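Local coordinates for protein chloromuconate cycloisomerase (Rhodococcus opacus, PDB 4M0X) that is a manganese-binding member of the enolase superfamily, pairing an N-terminal alpha/beta capping domain with a TIM-type barrel, at residues 11-16 and 363-368; 76-81 and 91-96; 292-297 and 317-322; 148-153 and 181-186. One frame throughout, in Å; residues are numbered along the deposited sequence.

How the contacts relate
Contact 1 spans nearly the whole chain: it brings the C-terminal helix 362-368 onto strand 5-17 of the N-terminal domain, so both ends of the chain meet there. The other three contacts are nested between them in the order 2, 4, 3. Contact 2 belongs to the helical part of the N-terminal domain, its centre about 27 Å from that of contact 1. Contacts 3 and 4, also about 27 Å apart between centres, join successive elements within the barrel: two outer helices in contact 4, strand 294-297 and the lead-in of strand 323-324 in contact 3, where the Phe296 side chain is about 7 Å from the manganese. Contacts 2 and 4 are farthest apart, about 48 Å between centres.

Contact 1: 11-16 and 363-368; sequences TIVDLP and ERLRKY
The C-terminal helix 362-368 packs here against strand 5-17, part of the antiparallel sheet of the N-terminal capping domain, so that the last part of the chain docks onto its first strand. Helix and strand cross almost perpendicularly, at 88°, with their axes 7.9 Å apart at closest approach. One backbone bond ties them: Asp14 N donates to Tyr368 O at 3.0 Å, nearly straight and nearly along the C=O axis. Asp14 turns its carboxylate to other partners, Ser32 and Arg370. Beside that bond Val13 sends its two methyls different ways. Val13 CG1, anti to the backbone N, lies 3.8 Å from Tyr368 CB, while Val13 CG2 meets Leu365 CD1 at 3.5 Å, the two side chains crossing at about a right angle. Leu365 CD1 also faces Thr11 CG2 tip to tip. On the other side of the bond, Leu15 CD2 comes to 3.9 Å from Tyr368 CB. The tyrosine ring runs out along the strand toward Pro16, with CG anti to its own carbonyl carbon (chi1 -64°), and its OH is hydrogen-bonded to Asp334. Its two faces are taken by different residues: Lys367 CD lies over one, toward the rim, and over the opposite one Pro16 CD makes a CH-pi contact, 4.1 Å from the Tyr368 ring centroid.

Contact 2: 76-81 and 91-96; sequences PVIIGR and QSMDGL
Val77 O is gripped by one hydrogen bond, from Arg81 NE at 3.0 Å, which arrives almost exactly along the C=O axis. The arginine folds back over its own loop to make it, with a bend at chi3 (-36°). Within the same loop, Ile78 to Arg81 form a type II beta turn closed by Arg81 N to Ile78 O at 3.3 Å. Gly80 occupies its third position with positive phi, where a side chain would run into the preceding carbonyl. Backbone hydrogen bonds between Gly80 and Arg81 and Ile5 tie the turn to the first strand, and Arg81 NH1 is bonded to Thr85.

Across the contact the work is apolar. Val77 points at helix 86-96 and sits astride Ser92: its CB, CG1 and CG2 each lie 3.6 Å from Ser92 CB. Val77 CG2 also touches Met93 CG at 4.0 Å, and both Val77 methyls, CG1 and CG2, lie 4.2 Å from Leu96 CD1, so the valine beds among three helix residues. Ser92 OG turns back along its own helix to bond Val88 O. Deeper in, Ile78 CD1 approaches Met93 SD at 4.3 Å, and both side chains also pack on Ile107 of helix 101-118. The loop between helices 63-74 and 86-96, with its turn bonded to the first strand and Val77 packed on the second helix, belongs to the N-terminal capping domain of the enolase superfamily.

Contact 3: 292-297 and 317-322; sequences GLACFG and MPDLSV
Asp319 OD1 accepts two backbone N-H groups, one from each side of the contact. Cys295 N, on strand 294-297, reaches Asp319 OD1 at 2.8 Å, nearly along the C-O axis of the carboxylate. Ser321 N, two residues on from the aspartate, comes in to Asp319 OD1 from well above the carboxylate plane at 3.2 Å and with a nearly straight N-H (168°), making an Asx turn. The aspartate carries its carboxylate anti to the backbone N (chi1 -178°), so it spans the gap to the strand. Cys295 is then held at its other end too: Val322 N donates to Cys295 O at 3.1 Å, lying in the plane of that carbonyl, and Leu320 CA adds a CA-H...O contact to the same oxygen.

Apolar groups fill in beside these bonds. Met317, bent at chi3, brings CE to 3.7 Å from Cys295 CB. Val322 crosses Phe296 at about a right angle, with CG1 3.3 Å from Phe296 CD1, and its CG2 lies 3.8 Å from Ala294 CB. Leu204 of a neighbouring subunit packs on both Ala294 and Val322. The Phe296 side chain is about 7 Å from the manganese. The Asx turn lies in the loop between helix 304-316 and strand 323-324; with strand 294-297, parallel to the latter, these form a beta-alpha-beta crossover, the repeating element of the TIM-type barrel.

Contact 4: 148-153 and 181-186; sequences DLIDEA and LDVLEC
Ile150 and Val183 stand opposite each other at the point where the two backbones come closest, 5.5 Å between their CA atoms, and the other side chains are set around them. Ile150 lies stretched out, chi2 180°, with CG1 anti to its carbonyl carbon. Its CB leaves at a slant, but the chain swings across to the second helix, so that Ile150 CG1 rests 4.0 Å from Val183 CA and Ile150 CD1 ends 3.9 Å from Asp182 O. The other branch, Ile150 CG2, is anti to the backbone N and faces Cys186 SG at 3.8 Å, which puts the sulfur beside both branches of the isoleucine.

Val183 spreads the other way, toward Leu149 and Ala153. The valine and Leu149 cross at about a right angle: Val183 CG2 meets Leu149 CB at 3.7 Å and Leu149 CD1 at 3.9 Å. Val183 CG1 points at Ala153 CB from 4.5 Å, a looser approach. Leu149 and Ala153 also pack on Phe141 of strand 134-141, whereas Asp182, at the margin, forms a salt bridge with Arg178 of its own helix.

The segments thus join helices 146-159 and 173-183, successive outer helices of the TIM-type barrel. Methyls, methylenes and one sulfur make up the side-chain touches, and no hydrogen bond crosses between the segments. This chemistry is consistent with a seam held by apolar packing, buried at Leu149, Ala153 and Val183 and more open at Cys186, with the charged groups of Asp182 and Glu152 engaged by Arg178 and Arg19 instead.

Contact 1: 11-16 and 363-368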
# COMPACT_ATOMS: atom_id res chain seq x y z
N THR A 11 -37.05 18.70 -28.62
CA THR A 11 -37.07 20.03 -29.23
C THR A 11 -36.06 20.96 -28.56
O THR A 11 -36.12 21.17 -27.32
CB THR A 11 -38.41 20.73 -28.99
OG1 THR A 11 -39.49 19.93 -29.50
CG2 THR A 11 -38.41 22.12 -29.61
N ILE A 12 -35.19 21.53 -29.38
CA ILE A 12 -34.15 22.45 -28.94
C ILE A 12 -34.80 23.82 -28.57
O ILE A 12 -35.48 24.45 -29.39
CB ILE A 12 -33.04 22.53 -30.01
CG1 ILE A 12 -32.44 21.14 -30.25
CG2 ILE A 12 -31.92 23.49 -29.65
CD1 ILE A 12 -31.68 21.00 -31.57
N VAL A 13 -34.61 24.26 -27.32
CA VAL A 13 -35.20 25.51 -26.83
C VAL A 13 -34.12 26.52 -26.38
O VAL A 13 -33.13 26.14 -25.73
CB VAL A 13 -36.12 25.25 -25.63
CG1 VAL A 13 -36.67 26.57 -25.09
CG2 VAL A 13 -37.18 24.24 -25.98
N ASP A 14 -34.29 27.78 -26.71
CA ASP A 14 -33.30 28.76 -26.27
C ASP A 14 -34.02 29.67 -25.33
O ASP A 14 -35.09 30.16 -25.65
CB ASP A 14 -32.71 29.60 -27.42
CG ASP A 14 -31.89 28.77 -28.42
OD1 ASP A 14 -30.95 28.00 -28.04
OD2 ASP A 14 -32.18 28.93 -29.64
N LEU A 15 -33.44 29.90 -24.16
CA LEU A 15 -34.13 30.69 -23.14
C LEU A 15 -33.39 31.96 -22.78
O LEU A 15 -32.22 31.91 -22.39
CB LEU A 15 -34.39 29.85 -21.88
CG LEU A 15 -35.43 28.74 -22.07
CD1 LEU A 15 -35.65 27.99 -20.78
CD2 LEU A 15 -36.75 29.30 -22.60
N PRO A 16 -34.08 33.09 -22.89
CA PRO A 16 -33.49 34.40 -22.55
C PRO A 16 -33.00 34.41 -21.10
O PRO A 16 -33.73 34.01 -20.20
CB PRO A 16 -34.67 35.35 -22.73
CG PRO A 16 -35.85 34.50 -22.42
CD PRO A 16 -35.52 33.20 -23.10
N GLU A 363 -47.32 27.18 -25.31
CA GLU A 363 -47.13 28.40 -26.06
C GLU A 363 -45.69 28.87 -25.90
O GLU A 363 -45.03 29.21 -26.89
CB GLU A 363 -48.13 29.49 -25.63
CG GLU A 363 -47.90 30.86 -26.24
CD GLU A 363 -47.83 30.88 -27.77
OE1 GLU A 363 -48.21 29.88 -28.43
OE2 GLU A 363 -47.39 31.93 -28.30
N ARG A 364 -45.20 28.85 -24.66
CA ARG A 364 -43.79 29.20 -24.41
C ARG A 364 -42.83 28.24 -25.11
O ARG A 364 -41.82 28.68 -25.67
CB ARG A 364 -43.50 29.21 -22.92
CG ARG A 364 -43.76 30.52 -22.26
CD ARG A 364 -44.24 30.21 -20.87
NE ARG A 364 -45.06 31.30 -20.37
CZ ARG A 364 -44.68 32.10 -19.40
NH1 ARG A 364 -43.50 31.88 -18.81
NH2 ARG A 364 -45.48 33.08 -19.00
N LEU A 365 -43.13 26.94 -25.08
CA LEU A 365 -42.31 25.99 -25.77
C LEU A 365 -42.22 26.38 -27.25
O LEU A 365 -41.12 26.43 -27.82
CB LEU A 365 -42.83 24.55 -25.61
CG LEU A 365 -42.12 23.57 -26.57
CD1 LEU A 365 -40.62 23.49 -26.32
CD2 LEU A 365 -42.73 22.18 -26.53
N ARG A 366 -43.37 26.68 -27.86
CA ARG A 366 -43.41 26.99 -29.28
C ARG A 366 -42.59 28.24 -29.47
O ARG A 366 -41.72 28.26 -30.31
CB ARG A 366 -44.84 27.20 -29.75
CG ARG A 366 -44.98 27.57 -31.21
CD ARG A 366 -46.40 28.04 -31.51
NE ARG A 366 -46.67 29.38 -30.97
CZ ARG A 366 -46.04 30.50 -31.33
NH1 ARG A 366 -45.06 30.47 -32.22
NH2 ARG A 366 -46.38 31.67 -30.78
N LYS A 367 -42.87 29.24 -28.63
CA LYS A 367 -42.28 30.59 -28.72
C LYS A 367 -40.79 30.55 -28.65
O LYS A 367 -40.13 31.29 -29.39
CB LYS A 367 -42.81 31.53 -27.61
CG LYS A 367 -42.55 33.01 -27.88
CD LYS A 367 -42.17 33.81 -26.63
CE LYS A 367 -43.28 34.70 -26.10
NZ LYS A 367 -42.68 35.86 -25.39
N TYR A 368 -40.25 29.69 -27.79
CA TYR A 368 -38.81 29.64 -27.61
C TYR A 368 -38.13 28.45 -28.25
O TYR A 368 -36.93 28.25 -28.04
CB TYR A 368 -38.42 29.76 -26.14
CG TYR A 368 -38.78 31.08 -25.49
CD1 TYR A 368 -38.13 32.26 -25.85
CD2 TYR A 368 -39.77 31.15 -24.49
CE1 TYR A 368 -38.44 33.47 -25.25
CE2 TYR A 368 -40.09 32.35 -23.87
CZ TYR A 368 -39.42 33.52 -24.24
OH TYR A 368 -39.72 34.74 -23.62

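Contact 2: 76-81 and 91-96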
# COMPACT_ATOMS: atom_id res chain seq x y z
N PRO A 76 -35.90 4.19 -30.11
CA PRO A 76 -36.18 2.77 -30.34
C PRO A 76 -36.34 1.89 -29.11
O PRO A 76 -37.04 0.88 -29.19
CB PRO A 76 -34.96 2.29 -31.13
CG PRO A 76 -34.04 3.47 -31.23
CD PRO A 76 -34.93 4.66 -31.11
N VAL A 77 -35.69 2.21 -27.99
CA VAL A 77 -36.04 1.46 -26.79
C VAL A 77 -37.07 2.15 -25.89
O VAL A 77 -37.36 1.66 -24.80
CB VAL A 77 -34.81 0.94 -25.98
CG1 VAL A 77 -34.23 -0.32 -26.63
CG2 VAL A 77 -33.75 2.01 -25.79
N ILE A 78 -37.65 3.26 -26.34
CA ILE A 78 -38.65 3.97 -25.53
C ILE A 78 -40.06 3.94 -26.14
O ILE A 78 -41.04 3.68 -25.44
CB ILE A 78 -38.21 5.43 -25.21
CG1 ILE A 78 -36.77 5.47 -24.63
CG2 ILE A 78 -39.20 6.12 -24.28
CD1 ILE A 78 -36.58 4.77 -23.31
N ILE A 79 -40.17 4.22 -27.44
CA ILE A 79 -41.45 4.05 -28.13
C ILE A 79 -41.94 2.59 -28.06
O ILE A 79 -41.23 1.65 -28.47
CB ILE A 79 -41.33 4.47 -29.61
CG1 ILE A 79 -40.57 5.81 -29.77
CG2 ILE A 79 -42.70 4.47 -30.28
CD1 ILE A 79 -41.36 7.08 -29.55
N GLY A 80 -43.14 2.39 -27.53
CA GLY A 80 -43.77 1.07 -27.47
C GLY A 80 -43.51 0.30 -26.19
O GLY A 80 -44.02 -0.83 -26.02
N ARG A 81 -42.72 0.90 -25.30
CA ARG A 81 -42.34 0.31 -24.01
C ARG A 81 -43.37 0.60 -22.92
O ARG A 81 -44.16 1.55 -23.02
CB ARG A 81 -40.97 0.82 -23.59
CG ARG A 81 -40.79 1.06 -22.09
CD ARG A 81 -39.34 1.23 -21.57
NE ARG A 81 -38.33 0.39 -22.23
CZ ARG A 81 -38.20 -0.92 -22.08
NH1 ARG A 81 -39.03 -1.58 -21.26
NH2 ARG A 81 -37.23 -1.58 -22.74
N GLN A 91 -31.36 0.53 -18.76
CA GLN A 91 -30.37 -0.46 -19.18
C GLN A 91 -30.37 -0.63 -20.70
O GLN A 91 -29.31 -0.81 -21.30
CB GLN A 91 -30.58 -1.79 -18.48
CG GLN A 91 -29.48 -2.79 -18.78
CD GLN A 91 -29.55 -4.03 -17.91
OE1 GLN A 91 -30.23 -4.04 -16.87
NE2 GLN A 91 -28.84 -5.08 -18.32
N SER A 92 -31.54 -0.55 -21.31
CA SER A 92 -31.65 -0.58 -22.76
C SER A 92 -30.82 0.51 -23.37
O SER A 92 -29.99 0.25 -24.23
CB SER A 92 -33.10 -0.41 -23.17
OG SER A 92 -33.87 -1.55 -22.82
N MET A 93 -31.02 1.73 -22.88
CA MET A 93 -30.30 2.89 -23.43
C MET A 93 -28.78 2.72 -23.35
O MET A 93 -28.03 3.03 -24.31
CB MET A 93 -30.79 4.18 -22.77
CG MET A 93 -32.21 4.61 -23.15
SD MET A 93 -32.63 6.20 -22.37
CE MET A 93 -33.03 5.72 -20.68
N ASP A 94 -28.31 2.17 -22.23
CA ASP A 94 -26.89 1.88 -22.01
C ASP A 94 -26.38 0.87 -22.99
O ASP A 94 -25.27 0.99 -23.49
CB ASP A 94 -26.64 1.36 -20.60
CG ASP A 94 -26.78 2.45 -19.53
OD1 ASP A 94 -26.93 3.67 -19.84
OD2 ASP A 94 -26.73 2.04 -18.36
N GLY A 95 -27.20 -0.13 -23.27
CA GLY A 95 -26.90 -1.15 -24.25
C GLY A 95 -26.75 -0.66 -25.67
O GLY A 95 -25.98 -1.23 -26.42
N LEU A 96 -27.47 0.41 -26.05
CA LEU A 96 -27.30 1.01 -27.40
C LEU A 96 -26.32 2.17 -27.46
O LEU A 96 -25.64 2.34 -28.47
CB LEU A 96 -28.63 1.50 -28.02
CG LEU A 96 -29.80 0.53 -28.03
CD1 LEU A 96 -30.98 1.13 -28.77
CD2 LEU A 96 -29.38 -0.81 -28.61

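Contact 3: 292-297 and 317-322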
# COMPACT_ATOMS: atom_id res chain seq x y z
N GLY A 292 -18.97 8.46 3.84
CA GLY A 292 -18.81 9.57 4.75
C GLY A 292 -18.38 10.88 4.13
O GLY A 292 -17.88 11.77 4.84
N LEU A 293 -18.56 10.99 2.82
CA LEU A 293 -18.36 12.24 2.08
C LEU A 293 -19.64 13.05 2.01
O LEU A 293 -20.74 12.51 1.85
CB LEU A 293 -17.88 11.96 0.66
CG LEU A 293 -16.76 10.94 0.60
CD1 LEU A 293 -16.39 10.49 -0.82
CD2 LEU A 293 -15.58 11.53 1.34
N ALA A 294 -19.46 14.36 2.11
CA ALA A 294 -20.55 15.33 1.98
C ALA A 294 -21.12 15.46 0.56
O ALA A 294 -20.49 15.07 -0.42
CB ALA A 294 -20.07 16.68 2.45
N CYS A 295 -22.31 16.03 0.46
CA CYS A 295 -22.92 16.29 -0.83
C CYS A 295 -23.27 17.75 -1.00
O CYS A 295 -23.47 18.51 -0.02
CB CYS A 295 -24.18 15.45 -1.03
SG CYS A 295 -23.87 13.70 -1.39
N PHE A 296 -23.34 18.11 -2.26
CA PHE A 296 -23.67 19.43 -2.67
C PHE A 296 -24.75 19.22 -3.69
O PHE A 296 -24.62 18.33 -4.55
CB PHE A 296 -22.47 20.03 -3.35
CG PHE A 296 -22.63 21.47 -3.73
CD1 PHE A 296 -23.11 22.42 -2.81
CD2 PHE A 296 -22.23 21.91 -4.99
CE1 PHE A 296 -23.21 23.76 -3.16
CE2 PHE A 296 -22.32 23.25 -5.34
CZ PHE A 296 -22.81 24.18 -4.43
N GLY A 297 -25.82 20.00 -3.57
CA GLY A 297 -26.89 19.99 -4.55
C GLY A 297 -26.50 20.90 -5.70
O GLY A 297 -26.80 22.11 -5.69
N MET A 317 -32.65 13.76 -0.26
CA MET A 317 -31.30 13.34 0.10
C MET A 317 -30.96 13.55 1.57
O MET A 317 -31.39 14.55 2.16
CB MET A 317 -30.30 14.08 -0.77
CG MET A 317 -30.01 13.38 -2.06
SD MET A 317 -29.07 14.45 -3.17
CE MET A 317 -27.50 14.67 -2.35
N PRO A 318 -30.20 12.61 2.16
CA PRO A 318 -29.94 12.71 3.59
C PRO A 318 -28.94 13.80 3.90
O PRO A 318 -28.84 14.22 5.06
CB PRO A 318 -29.37 11.34 3.94
CG PRO A 318 -28.72 10.86 2.68
CD PRO A 318 -29.58 11.40 1.57
N ASP A 319 -28.20 14.27 2.89
CA ASP A 319 -27.09 15.18 3.13
C ASP A 319 -26.92 16.19 2.01
O ASP A 319 -26.77 15.81 0.86
CB ASP A 319 -25.78 14.40 3.35
CG ASP A 319 -24.59 15.31 3.66
OD1 ASP A 319 -23.98 15.88 2.73
OD2 ASP A 319 -24.25 15.47 4.84
N LEU A 320 -26.94 17.46 2.37
CA LEU A 320 -26.52 18.52 1.47
C LEU A 320 -25.76 19.50 2.33
O LEU A 320 -26.14 20.66 2.41
CB LEU A 320 -27.71 19.27 0.91
CG LEU A 320 -28.82 18.69 0.07
CD1 LEU A 320 -29.64 19.93 -0.19
CD2 LEU A 320 -28.37 18.08 -1.25
N SER A 321 -24.71 19.02 2.99
CA SER A 321 -24.02 19.84 3.99
C SER A 321 -23.20 20.92 3.32
O SER A 321 -22.96 21.96 3.92
CB SER A 321 -23.11 19.01 4.89
OG SER A 321 -23.22 17.64 4.64
N VAL A 322 -22.75 20.65 2.10
CA VAL A 322 -22.02 21.63 1.32
C VAL A 322 -23.00 22.67 0.79
O VAL A 322 -22.60 23.74 0.35
CB VAL A 322 -21.26 20.94 0.15
CG1 VAL A 322 -20.57 21.95 -0.74
CG2 VAL A 322 -20.19 19.99 0.69

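Contact 4: 148-153 and 181-186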
# COMPACT_ATOMS: atom_id res chain seq x y z
N ASP A 148 -18.06 44.66 -10.82
CA ASP A 148 -19.41 44.13 -10.99
C ASP A 148 -19.80 43.24 -9.83
O ASP A 148 -20.90 43.36 -9.30
CB ASP A 148 -19.50 43.30 -12.29
CG ASP A 148 -19.49 44.15 -13.56
OD1 ASP A 148 -19.22 45.37 -13.51
OD2 ASP A 148 -19.76 43.57 -14.64
N LEU A 149 -18.89 42.34 -9.43
CA LEU A 149 -19.21 41.34 -8.43
C LEU A 149 -19.35 41.92 -7.02
O LEU A 149 -20.19 41.43 -6.26
CB LEU A 149 -18.25 40.15 -8.45
CG LEU A 149 -17.97 39.39 -9.76
CD1 LEU A 149 -16.84 38.40 -9.50
CD2 LEU A 149 -19.16 38.67 -10.38
N ILE A 150 -18.58 42.94 -6.66
CA ILE A 150 -18.79 43.58 -5.35
C ILE A 150 -20.20 44.23 -5.23
O ILE A 150 -20.85 44.18 -4.17
CB ILE A 150 -17.64 44.54 -4.95
CG1 ILE A 150 -16.35 43.74 -4.70
CG2 ILE A 150 -18.01 45.29 -3.68
CD1 ILE A 150 -15.13 44.55 -4.30
N ASP A 151 -20.67 44.80 -6.33
CA ASP A 151 -22.03 45.32 -6.39
C ASP A 151 -23.09 44.19 -6.43
O ASP A 151 -24.24 44.41 -6.05
CB ASP A 151 -22.20 46.30 -7.56
N GLU A 152 -22.71 42.99 -6.88
CA GLU A 152 -23.66 41.84 -6.93
C GLU A 152 -23.71 41.09 -5.61
O GLU A 152 -24.78 40.66 -5.16
CB GLU A 152 -23.37 40.88 -8.10
CG GLU A 152 -24.54 39.94 -8.43
CD GLU A 152 -24.19 38.81 -9.41
OE1 GLU A 152 -24.87 38.64 -10.43
OE2 GLU A 152 -23.24 38.06 -9.16
N ALA A 153 -22.55 40.97 -4.97
CA ALA A 153 -22.40 40.28 -3.68
C ALA A 153 -23.20 41.01 -2.65
O ALA A 153 -24.02 40.41 -1.95
CB ALA A 153 -20.94 40.24 -3.26
N LEU A 181 -9.93 37.38 -4.60
CA LEU A 181 -9.56 37.91 -3.30
C LEU A 181 -10.18 39.29 -3.14
O LEU A 181 -10.53 39.70 -2.03
CB LEU A 181 -8.03 37.99 -3.13
CG LEU A 181 -7.19 36.72 -2.91
CD1 LEU A 181 -5.73 37.02 -3.20
CD2 LEU A 181 -7.32 36.12 -1.52
N ASP A 182 -10.33 40.00 -4.26
CA ASP A 182 -10.93 41.32 -4.25
C ASP A 182 -12.33 41.26 -3.71
O ASP A 182 -12.66 41.96 -2.77
CB ASP A 182 -10.97 41.93 -5.64
CG ASP A 182 -9.79 42.82 -5.91
OD1 ASP A 182 -8.70 42.58 -5.33
OD2 ASP A 182 -9.96 43.77 -6.71
N VAL A 183 -13.15 40.40 -4.31
CA VAL A 183 -14.56 40.29 -3.96
C VAL A 183 -14.77 39.75 -2.55
O VAL A 183 -15.71 40.14 -1.87
CB VAL A 183 -15.31 39.39 -4.93
CG1 VAL A 183 -16.77 39.31 -4.53
CG2 VAL A 183 -15.17 39.93 -6.35
N LEU A 184 -13.87 38.88 -2.12
CA LEU A 184 -13.90 38.31 -0.79
C LEU A 184 -13.67 39.36 0.30
O LEU A 184 -13.89 39.09 1.49
CB LEU A 184 -12.83 37.23 -0.67
CG LEU A 184 -13.10 35.89 -1.32
CD1 LEU A 184 -11.79 35.27 -1.79
CD2 LEU A 184 -13.78 35.00 -0.29
N GLU A 185 -13.20 40.53 -0.10
CA GLU A 185 -12.96 41.59 0.87
C GLU A 185 -14.28 42.11 1.41
O GLU A 185 -14.40 42.31 2.62
CB GLU A 185 -12.15 42.72 0.27
CG GLU A 185 -10.69 42.36 0.18
CD GLU A 185 -9.79 43.56 0.06
OE1 GLU A 185 -10.13 44.48 -0.74
OE2 GLU A 185 -8.73 43.57 0.74
N CYS A 186 -15.26 42.28 0.52
CA CYS A 186 -16.62 42.68 0.89
C CYS A 186 -17.60 41.49 1.13
O CYS A 186 -18.82 41.62 0.94
CB CYS A 186 -17.19 43.72 -0.13
SG CYS A 186 -16.16 45.20 -0.40